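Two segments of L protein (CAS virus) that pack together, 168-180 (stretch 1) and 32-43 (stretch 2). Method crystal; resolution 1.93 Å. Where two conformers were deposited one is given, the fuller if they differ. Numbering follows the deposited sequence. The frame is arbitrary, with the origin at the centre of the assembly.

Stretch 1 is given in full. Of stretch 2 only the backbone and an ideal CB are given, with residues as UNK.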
ATOM      1  N   ILE B 168       7.387 -16.004  15.842  1.00 16.03           N
ATOM      2  CA  ILE B 168       7.346 -15.063  16.962  1.00 15.50           C
ATOM      3  C   ILE B 168       6.575 -15.656  18.137  1.00 21.03           C
ATOM      4  O   ILE B 168       7.066 -15.692  19.272  1.00 20.33           O
ATOM      5  CB  ILE B 168       6.732 -13.730  16.509  1.00 13.13           C
ATOM      6  CG1 ILE B 168       7.737 -12.954  15.655  1.00 17.41           C
ATOM      7  CG2 ILE B 168       6.267 -12.904  17.703  1.00 17.28           C
ATOM      8  CD1 ILE B 168       7.110 -11.827  14.863  1.00 16.10           C
ATOM      9  N   LEU B 169       5.351 -16.124  17.882  1.00 13.78           N
ATOM     10  CA  LEU B 169       4.490 -16.623  18.954  1.00 18.58           C
ATOM     11  C   LEU B 169       5.023 -17.904  19.593  1.00 23.41           C
ATOM     12  O   LEU B 169       4.667 -18.203  20.738  1.00 20.41           O
ATOM     13  CB  LEU B 169       3.078 -16.864  18.414  1.00 16.81           C
ATOM     14  CG  LEU B 169       2.306 -15.638  17.884  1.00 19.24           C
ATOM     15  CD1 LEU B 169       1.083 -16.060  17.074  1.00 19.86           C
ATOM     16  CD2 LEU B 169       1.884 -14.697  19.016  1.00 17.49           C
ATOM     17  N   SER B 170       5.865 -18.663  18.887  1.00 19.92           N
ATOM     18  CA  SER B 170       6.370 -19.935  19.398  1.00 23.40           C
ATOM     19  C   SER B 170       7.594 -19.793  20.292  1.00 22.00           C
ATOM     20  O   SER B 170       8.005 -20.783  20.905  1.00 26.60           O
ATOM     21  CB  SER B 170       6.718 -20.867  18.236  1.00 25.25           C
ATOM     22  OG  SER B 170       5.530 -21.253  17.579  1.00 32.68           O
ATOM     23  N   TYR B 171       8.189 -18.606  20.376  1.00 26.95           N
ATOM     24  CA  TYR B 171       9.416 -18.457  21.150  1.00 26.77           C
ATOM     25  C   TYR B 171       9.166 -18.622  22.646  1.00 30.11           C
ATOM     26  O   TYR B 171       9.982 -19.222  23.352  1.00 30.17           O
ATOM     27  CB  TYR B 171      10.044 -17.100  20.870  1.00 31.01           C
ATOM     28  CG  TYR B 171      11.320 -16.853  21.638  1.00 39.66           C
ATOM     29  CD1 TYR B 171      11.348 -15.950  22.696  1.00 40.67           C
ATOM     30  CD2 TYR B 171      12.500 -17.511  21.299  1.00 44.91           C
ATOM     31  CE1 TYR B 171      12.523 -15.708  23.401  1.00 46.63           C
ATOM     32  CE2 TYR B 171      13.681 -17.277  22.001  1.00 48.56           C
ATOM     33  CZ  TYR B 171      13.684 -16.372  23.051  1.00 52.93           C
ATOM     34  OH  TYR B 171      14.846 -16.133  23.756  1.00 52.63           O
ATOM     35  N   SER B 172       8.058 -18.086  23.149  1.00 20.73           N
ATOM     36  CA  SER B 172       7.726 -18.140  24.566  1.00 26.25           C
ATOM     37  C   SER B 172       6.221 -18.307  24.702  1.00 26.83           C
ATOM     38  O   SER B 172       5.460 -17.636  23.996  1.00 22.06           O
ATOM     39  CB  SER B 172       8.179 -16.866  25.291  1.00 26.08           C
ATOM     40  OG  SER B 172       7.501 -16.720  26.531  1.00 23.79           O
ATOM     41  N   ASP B 173       5.789 -19.199  25.608  1.00 18.30           N
ATOM     42  CA  ASP B 173       4.352 -19.418  25.763  1.00 19.08           C
ATOM     43  C   ASP B 173       3.649 -18.253  26.451  1.00 13.72           C
ATOM     44  O   ASP B 173       2.441 -18.334  26.673  1.00 16.75           O
ATOM     45  CB  ASP B 173       4.066 -20.736  26.503  1.00 16.55           C
ATOM     46  CG  ASP B 173       4.449 -20.709  27.995  1.00 19.74           C
ATOM     47  OD1 ASP B 173       4.539 -19.626  28.626  1.00 17.57           O
ATOM     48  OD2 ASP B 173       4.613 -21.823  28.560  1.00 17.92           O
ATOM     49  N   LYS B 174       4.390 -17.177  26.710  1.00 18.34           N
ATOM     50  CA  LYS B 174       3.806 -15.933  27.203  1.00 24.94           C
ATOM     51  C   LYS B 174       2.851 -15.371  26.096  1.00 26.57           C
ATOM     52  O   LYS B 174       1.958 -14.632  26.387  1.00 21.17           O
ATOM     53  CB  LYS B 174       4.833 -14.882  27.670  1.00 28.06           C
ATOM     54  CG  LYS B 174       4.929 -14.712  29.199  1.00 40.66           C
ATOM     55  CD  LYS B 174       4.716 -13.258  29.751  1.00 52.12           C
ATOM     56  CE  LYS B 174       3.651 -13.134  30.876  1.00 52.01           C
ATOM     57  NZ  LYS B 174       3.001 -11.880  31.352  1.00 51.85           N
ATOM     58  N   SER B 175       3.069 -15.756  24.839  1.00 18.15           N
ATOM     59  CA  SER B 175       2.177 -15.386  23.747  1.00 20.20           C
ATOM     60  C   SER B 175       0.777 -15.953  23.924  1.00 21.31           C
ATOM     61  O   SER B 175      -0.149 -15.476  23.257  1.00 19.43           O
ATOM     62  CB  SER B 175       2.781 -15.857  22.428  1.00 22.00           C
ATOM     63  OG  SER B 175       2.861 -17.263  22.412  1.00 18.58           O
ATOM     64  N   SER B 176       0.592 -16.923  24.838  1.00 14.37           N
ATOM     65  CA  SER B 176      -0.740 -17.460  25.123  1.00 15.08           C
ATOM     66  C   SER B 176      -1.724 -16.389  25.577  1.00 15.23           C
ATOM     67  O   SER B 176      -2.938 -16.585  25.448  1.00 17.06           O
ATOM     68  CB  SER B 176      -0.680 -18.555  26.208  1.00 15.91           C
ATOM     69  OG  SER B 176       0.199 -19.602  25.849  1.00 17.64           O
ATOM     70  N   GLN B 177      -1.242 -15.285  26.138  1.00 16.09           N
ATOM     71  CA  GLN B 177      -2.134 -14.192  26.507  1.00 15.76           C
ATOM     72  C   GLN B 177      -2.641 -13.421  25.298  1.00 18.95           C
ATOM     73  O   GLN B 177      -3.582 -12.633  25.431  1.00 20.76           O
ATOM     74  CB  GLN B 177      -1.415 -13.232  27.449  1.00 22.92           C
ATOM     75  CG  GLN B 177      -1.022 -13.876  28.765  1.00 25.36           C
ATOM     76  CD  GLN B 177      -0.086 -13.007  29.558  1.00 25.95           C
ATOM     77  OE1 GLN B 177       1.001 -13.435  29.936  1.00 35.97           O
ATOM     78  NE2 GLN B 177      -0.501 -11.785  29.816  1.00 28.48           N
ATOM     79  N   TRP B 178      -2.033 -13.628  24.138  1.00 13.68           N
ATOM     80  CA  TRP B 178      -2.399 -12.944  22.907  1.00 16.53           C
ATOM     81  C   TRP B 178      -3.192 -13.807  21.938  1.00 21.41           C
ATOM     82  O   TRP B 178      -3.925 -13.257  21.111  1.00 17.29           O
ATOM     83  CB  TRP B 178      -1.138 -12.455  22.182  1.00 17.44           C
ATOM     84  CG  TRP B 178      -0.416 -11.363  22.898  1.00 21.80           C
ATOM     85  CD1 TRP B 178       0.426 -11.495  23.965  1.00 20.88           C
ATOM     86  CD2 TRP B 178      -0.458  -9.967  22.588  1.00 18.68           C
ATOM     87  NE1 TRP B 178       0.906 -10.260  24.339  1.00 24.78           N
ATOM     88  CE2 TRP B 178       0.378  -9.308  23.508  1.00 21.17           C
ATOM     89  CE3 TRP B 178      -1.126  -9.213  21.623  1.00 19.78           C
ATOM     90  CZ2 TRP B 178       0.568  -7.935  23.489  1.00 23.45           C
ATOM     91  CZ3 TRP B 178      -0.929  -7.847  21.597  1.00 20.30           C
ATOM     92  CH2 TRP B 178      -0.090  -7.222  22.526  1.00 24.01           C
ATOM     93  N   ILE B 179      -3.066 -15.130  22.005  1.00 19.25           N
ATOM     94  CA  ILE B 179      -3.700 -16.008  21.026  1.00 19.31           C
ATOM     95  C   ILE B 179      -4.189 -17.266  21.736  1.00 18.86           C
ATOM     96  O   ILE B 179      -3.511 -17.799  22.621  1.00 18.30           O
ATOM     97  CB  ILE B 179      -2.723 -16.323  19.867  1.00 16.39           C
ATOM     98  CG1 ILE B 179      -3.436 -17.089  18.737  1.00 15.47           C
ATOM     99  CG2 ILE B 179      -1.460 -17.055  20.382  1.00 16.35           C
ATOM    100  CD1 ILE B 179      -2.573 -17.245  17.466  1.00 20.63           C
ATOM    101  N   SER B 180      -5.387 -17.714  21.370  1.00 17.84           N
ATOM    102  CA  SER B 180      -5.986 -18.878  22.002  1.00 20.93           C
ATOM    103  C   SER B 180      -5.310 -20.165  21.534  1.00 19.45           C
ATOM    104  O   SER B 180      -4.628 -20.213  20.503  1.00 17.86           O
ATOM    105  CB  SER B 180      -7.488 -18.945  21.711  1.00 20.52           C
ATOM    106  OG  SER B 180      -7.737 -19.237  20.333  1.00 23.36           O
ATOM    107  N   UNK B  32       6.156  -2.086  16.506  1.00 22.53           N
ATOM    108  CA  UNK B  32       7.420  -2.744  16.829  1.00 23.20           C
ATOM    109  C   UNK B  32       7.268  -3.887  17.828  1.00 22.64           C
ATOM    110  O   UNK B  32       8.163  -4.733  17.922  1.00 27.34           O
ATOM    111  CB  UNK B  32       8.407  -1.715  17.383  1.00 23.20           C
ATOM    112  N   UNK B  33       6.178  -3.937  18.569  1.00 20.37           N
ATOM    113  CA  UNK B  33       5.965  -5.022  19.522  1.00 21.24           C
ATOM    114  C   UNK B  33       5.784  -6.353  18.793  1.00 16.97           C
ATOM    115  O   UNK B  33       4.876  -6.479  17.965  1.00 18.23           O
ATOM    116  CB  UNK B  33       4.748  -4.729  20.402  1.00 21.24           C
ATOM    117  N   UNK B  34       6.633  -7.353  19.047  1.00 18.93           N
ATOM    118  CA  UNK B  34       6.524  -8.621  18.308  1.00 17.13           C
ATOM    119  C   UNK B  34       5.175  -9.302  18.419  1.00 19.43           C
ATOM    120  O   UNK B  34       4.662  -9.799  17.407  1.00 16.76           O
ATOM    121  CB  UNK B  34       7.601  -9.592  18.797  1.00 17.13           C
ATOM    122  N   UNK B  35       4.584  -9.364  19.618  1.00 18.12           N
ATOM    123  CA  UNK B  35       3.324 -10.090  19.751  1.00 21.26           C
ATOM    124  C   UNK B  35       2.189  -9.324  19.105  1.00 17.49           C
ATOM    125  O   UNK B  35       1.316  -9.923  18.465  1.00 16.34           O
ATOM    126  CB  UNK B  35       3.007 -10.355  21.224  1.00 21.26           C
ATOM    127  N   UNK B  36       2.172  -8.005  19.286  1.00 17.14           N
ATOM    128  CA  UNK B  36       1.158  -7.189  18.639  1.00 17.98           C
ATOM    129  C   UNK B  36       1.293  -7.267  17.127  1.00 14.25           C
ATOM    130  O   UNK B  36       0.292  -7.324  16.403  1.00 15.99           O
ATOM    131  CB  UNK B  36       1.258  -5.736  19.108  1.00 17.98           C
ATOM    132  N   UNK B  37       2.530  -7.254  16.632  1.00 13.24           N
ATOM    133  CA  UNK B  37       2.752  -7.379  15.196  1.00 13.45           C
ATOM    134  C   UNK B  37       2.304  -8.741  14.689  1.00 14.91           C
ATOM    135  O   UNK B  37       1.691  -8.847  13.613  1.00 15.50           O
ATOM    136  CB  UNK B  37       4.228  -7.153  14.862  1.00 13.45           C
ATOM    137  N   UNK B  38       2.610  -9.801  15.442  1.00 13.82           N
ATOM    138  CA  UNK B  38       2.193 -11.135  15.018  1.00 17.37           C
ATOM    139  C   UNK B  38       0.680 -11.223  14.908  1.00 17.17           C
ATOM    140  O   UNK B  38       0.155 -11.815  13.954  1.00 15.39           O
ATOM    141  CB  UNK B  38       2.711 -12.194  15.993  1.00 17.37           C
ATOM    142  N   UNK B  39      -0.049 -10.632  15.867  1.00 13.91           N
ATOM    143  CA  UNK B  39      -1.507 -10.726  15.799  1.00 14.44           C
ATOM    144  C   UNK B  39      -2.058  -9.890  14.649  1.00 15.51           C
ATOM    145  O   UNK B  39      -3.040 -10.283  14.002  1.00 13.98           O
ATOM    146  CB  UNK B  39      -2.133 -10.277  17.121  1.00 14.44           C
ATOM    147  N   UNK B  40      -1.433  -8.751  14.355  1.00 14.09           N
ATOM    148  CA  UNK B  40      -1.862  -7.965  13.200  1.00 13.37           C
ATOM    149  C   UNK B  40      -1.642  -8.736  11.899  1.00 13.39           C
ATOM    150  O   UNK B  40      -2.482  -8.692  10.993  1.00 14.48           O
ATOM    151  CB  UNK B  40      -1.112  -6.632  13.155  1.00 13.37           C
ATOM    152  N   UNK B  41      -0.531  -9.463  11.798  1.00 12.12           N
ATOM    153  CA  UNK B  41      -0.273 -10.278  10.615  1.00 15.72           C
ATOM    154  C   UNK B  41      -1.324 -11.365  10.448  1.00 16.95           C
ATOM    155  O   UNK B  41      -1.806 -11.607   9.335  1.00 15.22           O
ATOM    156  CB  UNK B  41       1.120 -10.906  10.696  1.00 15.72           C
ATOM    157  N   UNK B  42      -1.696 -12.027  11.549  1.00 13.89           N
ATOM    158  CA  UNK B  42      -2.732 -13.057  11.501  1.00 13.23           C
ATOM    159  C   UNK B  42      -4.072 -12.457  11.098  1.00 12.18           C
ATOM    160  O   UNK B  42      -4.798 -13.024  10.267  1.00 13.19           O
ATOM    161  CB  UNK B  42      -2.854 -13.759  12.855  1.00 13.23           C
ATOM    162  N   UNK B  43      -4.338 -11.339  11.709  1.00 12.62           N
ATOM    163  CA  UNK B  43      -5.654 -10.636  11.222  0.54 17.30           C
ATOM    164  C   UNK B  43      -5.640 -10.188   9.678  1.00 16.01           C
ATOM    165  O   UNK B  43      -6.553 -10.397   8.866  1.00 13.01           O
ATOM    166  CB  UNK B  43      -5.887  -9.382  12.068  0.54 17.30           C
TER

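Position 32 precedes the helix, and its ideal CB has nothing of stretch 1 within 5.5 Å. Almost any side chain would suit. The residue is D32.

Position 33 also lies before the helix. The backbone N of position 36 has no backbone partner within the stretch, so a short acceptor such as Asp, Asn, Ser or Thr would suit. The residue is D33. It is the N-cap: the N of position 36 donates to D33 OD2 at 2.9 Å.

Position 34 opens the helix at phi -57°, and its N has no helical acceptor before it. The ideal CB is 3.7 Å from I168 CG2. Proline, alanine or another small apolar residue would fit. The residue is P34. Its CB packs on I168 CG2 at 3.9 Å.

Position 35 points toward stretch 1. Its ideal CB is 3.6 Å from W178 CE2. Beyond lies a long slot between I168, L169, S175 and W178, with the backbone of S172 at its far end. An aromatic ring fits the slot; Tyr would also give a polar tip for the backbone atoms there, while Phe would fill it without one. The residue is Y35, at chi1 -72° (m), and it has the largest covered area in the contact. Its CB sits over the five-membered ring of W178, 3.6 Å from the centroid. Its ring edge is turned toward that face in an offset edge-to-face pair, with centroids 5.0 Å apart. S175 CB lies 4.0 Å from the Y35 ring centroid, over the face. At the tip, Y35 OH is 2.5 Å from water 1, which donates to I168 O (2.7 Å) and accepts from S172 N (2.7 Å).

Position 36 points sideways, its ideal CB 3.9 Å from W178 CZ3. A long chain could cover the indole and run on. The residue is K36, and its end leads away.

Position 37 also points sideways, its ideal CB 5.5 Å from I168 CD1. Many apolar residues would do. The residue is L37, which makes no close contact.

Position 38 points toward stretch 1, its ideal CB 3.9 Å from L169 CG and 4.0 Å from I168 CG2. There is little space, so a small residue suits. The residue is A38, and L169 sits as a knob among it, Y35, 39 and 42.

Position 39 faces W178, L169 and I179. A long, flexible apolar chain suits. The residue is M39: CG lies 3.9 Å from W178 CE3, SD 4.1 Å from L169 CD2, and CE 3.8 Å from I179 CB.

Positions 40 and 41 are out of reach and leave the choice open. They are S40 and A41.

Position 42 points toward stretch 1 from a distance, so a longer apolar chain suits. The residue is I42: CD1 reaches L169 CD1 (3.6 Å) and I179 CD1 (3.9 Å).

Position 43 is out of reach of stretch 1, so nothing there limits the choice. The residue is R43, whose NH2 donates to S40 OG at 3.2 Å.

Stretch 2 32-43: DDPYKLAMSAIR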
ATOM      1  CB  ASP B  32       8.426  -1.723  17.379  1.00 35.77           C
ATOM      2  CG  ASP B  32       8.931  -0.748  16.313  1.00 35.99           C
ATOM      3  OD1 ASP B  32       9.189  -1.171  15.164  1.00 36.85           O
ATOM      4  OD2 ASP B  32       9.064   0.454  16.628  1.00 50.59           O
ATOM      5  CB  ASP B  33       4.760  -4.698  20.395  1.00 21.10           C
ATOM      6  CG  ASP B  33       4.513  -5.744  21.473  1.00 28.40           C
ATOM      7  OD1 ASP B  33       4.633  -5.405  22.663  1.00 34.91           O
ATOM      8  OD2 ASP B  33       4.169  -6.897  21.141  1.00 26.42           O
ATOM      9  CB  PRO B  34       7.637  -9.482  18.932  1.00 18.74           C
ATOM     10  CG  PRO B  34       8.627  -8.490  19.445  1.00 23.19           C
ATOM     11  CD  PRO B  34       7.813  -7.322  19.929  1.00 23.46           C
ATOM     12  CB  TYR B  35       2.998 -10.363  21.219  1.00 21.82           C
ATOM     13  CG  TYR B  35       3.884 -11.411  21.851  1.00 24.40           C
ATOM     14  CD1 TYR B  35       3.825 -11.662  23.218  1.00 29.52           C
ATOM     15  CD2 TYR B  35       4.777 -12.153  21.081  1.00 23.17           C
ATOM     16  CE1 TYR B  35       4.633 -12.615  23.801  1.00 30.77           C
ATOM     17  CE2 TYR B  35       5.591 -13.115  21.655  1.00 26.39           C
ATOM     18  CZ  TYR B  35       5.512 -13.340  23.018  1.00 30.56           C
ATOM     19  OH  TYR B  35       6.314 -14.289  23.602  1.00 34.27           O
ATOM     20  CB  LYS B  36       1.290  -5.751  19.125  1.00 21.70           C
ATOM     21  CG  LYS B  36       0.054  -4.925  18.961  1.00 27.89           C
ATOM     22  CD  LYS B  36       0.161  -3.672  19.818  1.00 30.82           C
ATOM     23  CE  LYS B  36      -1.054  -2.790  19.652  1.00 31.42           C
ATOM     24  NZ  LYS B  36      -0.948  -1.635  20.572  1.00 36.10           N
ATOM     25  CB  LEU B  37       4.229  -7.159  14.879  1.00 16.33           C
ATOM     26  CG  LEU B  37       4.583  -7.192  13.388  1.00 15.49           C
ATOM     27  CD1 LEU B  37       4.016  -5.970  12.678  1.00 15.51           C
ATOM     28  CD2 LEU B  37       6.077  -7.272  13.204  1.00 22.44           C
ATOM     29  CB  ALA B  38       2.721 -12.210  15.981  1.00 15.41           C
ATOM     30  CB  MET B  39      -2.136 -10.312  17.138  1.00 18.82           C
ATOM     31  CG  MET B  39      -1.807 -11.257  18.331  1.00 15.00           C
ATOM     32  SD  MET B  39      -1.739 -13.042  17.962  1.00 19.01           S
ATOM     33  CE  MET B  39      -3.453 -13.391  17.555  1.00 17.16           C
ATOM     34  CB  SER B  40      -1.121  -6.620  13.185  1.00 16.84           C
ATOM     35  OG  SER B  40      -1.314  -5.959  11.942  1.00 24.10           O
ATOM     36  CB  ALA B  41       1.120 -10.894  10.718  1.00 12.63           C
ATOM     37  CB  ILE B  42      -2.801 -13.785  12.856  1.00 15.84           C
ATOM     38  CG1 ILE B  42      -1.521 -14.598  13.055  1.00 16.39           C
ATOM     39  CG2 ILE B  42      -4.085 -14.647  12.970  1.00 16.72           C
ATOM     40  CD1 ILE B  42      -1.259 -15.004  14.518  1.00 19.81           C
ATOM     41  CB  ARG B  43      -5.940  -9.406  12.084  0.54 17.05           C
ATOM     42  CG  ARG B  43      -7.237  -8.694  11.692  0.54 20.17           C
ATOM     43  CD  ARG B  43      -7.072  -7.185  11.739  0.54 24.91           C
ATOM     44  NE  ARG B  43      -5.689  -6.863  11.447  0.54 29.46           N
ATOM     45  CZ  ARG B  43      -5.196  -6.666  10.233  0.54 24.95           C
ATOM     46  NH1 ARG B  43      -5.998  -6.715   9.151  0.54 13.22           N
ATOM     47  NH2 ARG B  43      -3.903  -6.412  10.122  0.54 10.97           N
TER
HETATM   48  O   HOH W   1       6.596 -16.113  21.938  1.00 26.88           O
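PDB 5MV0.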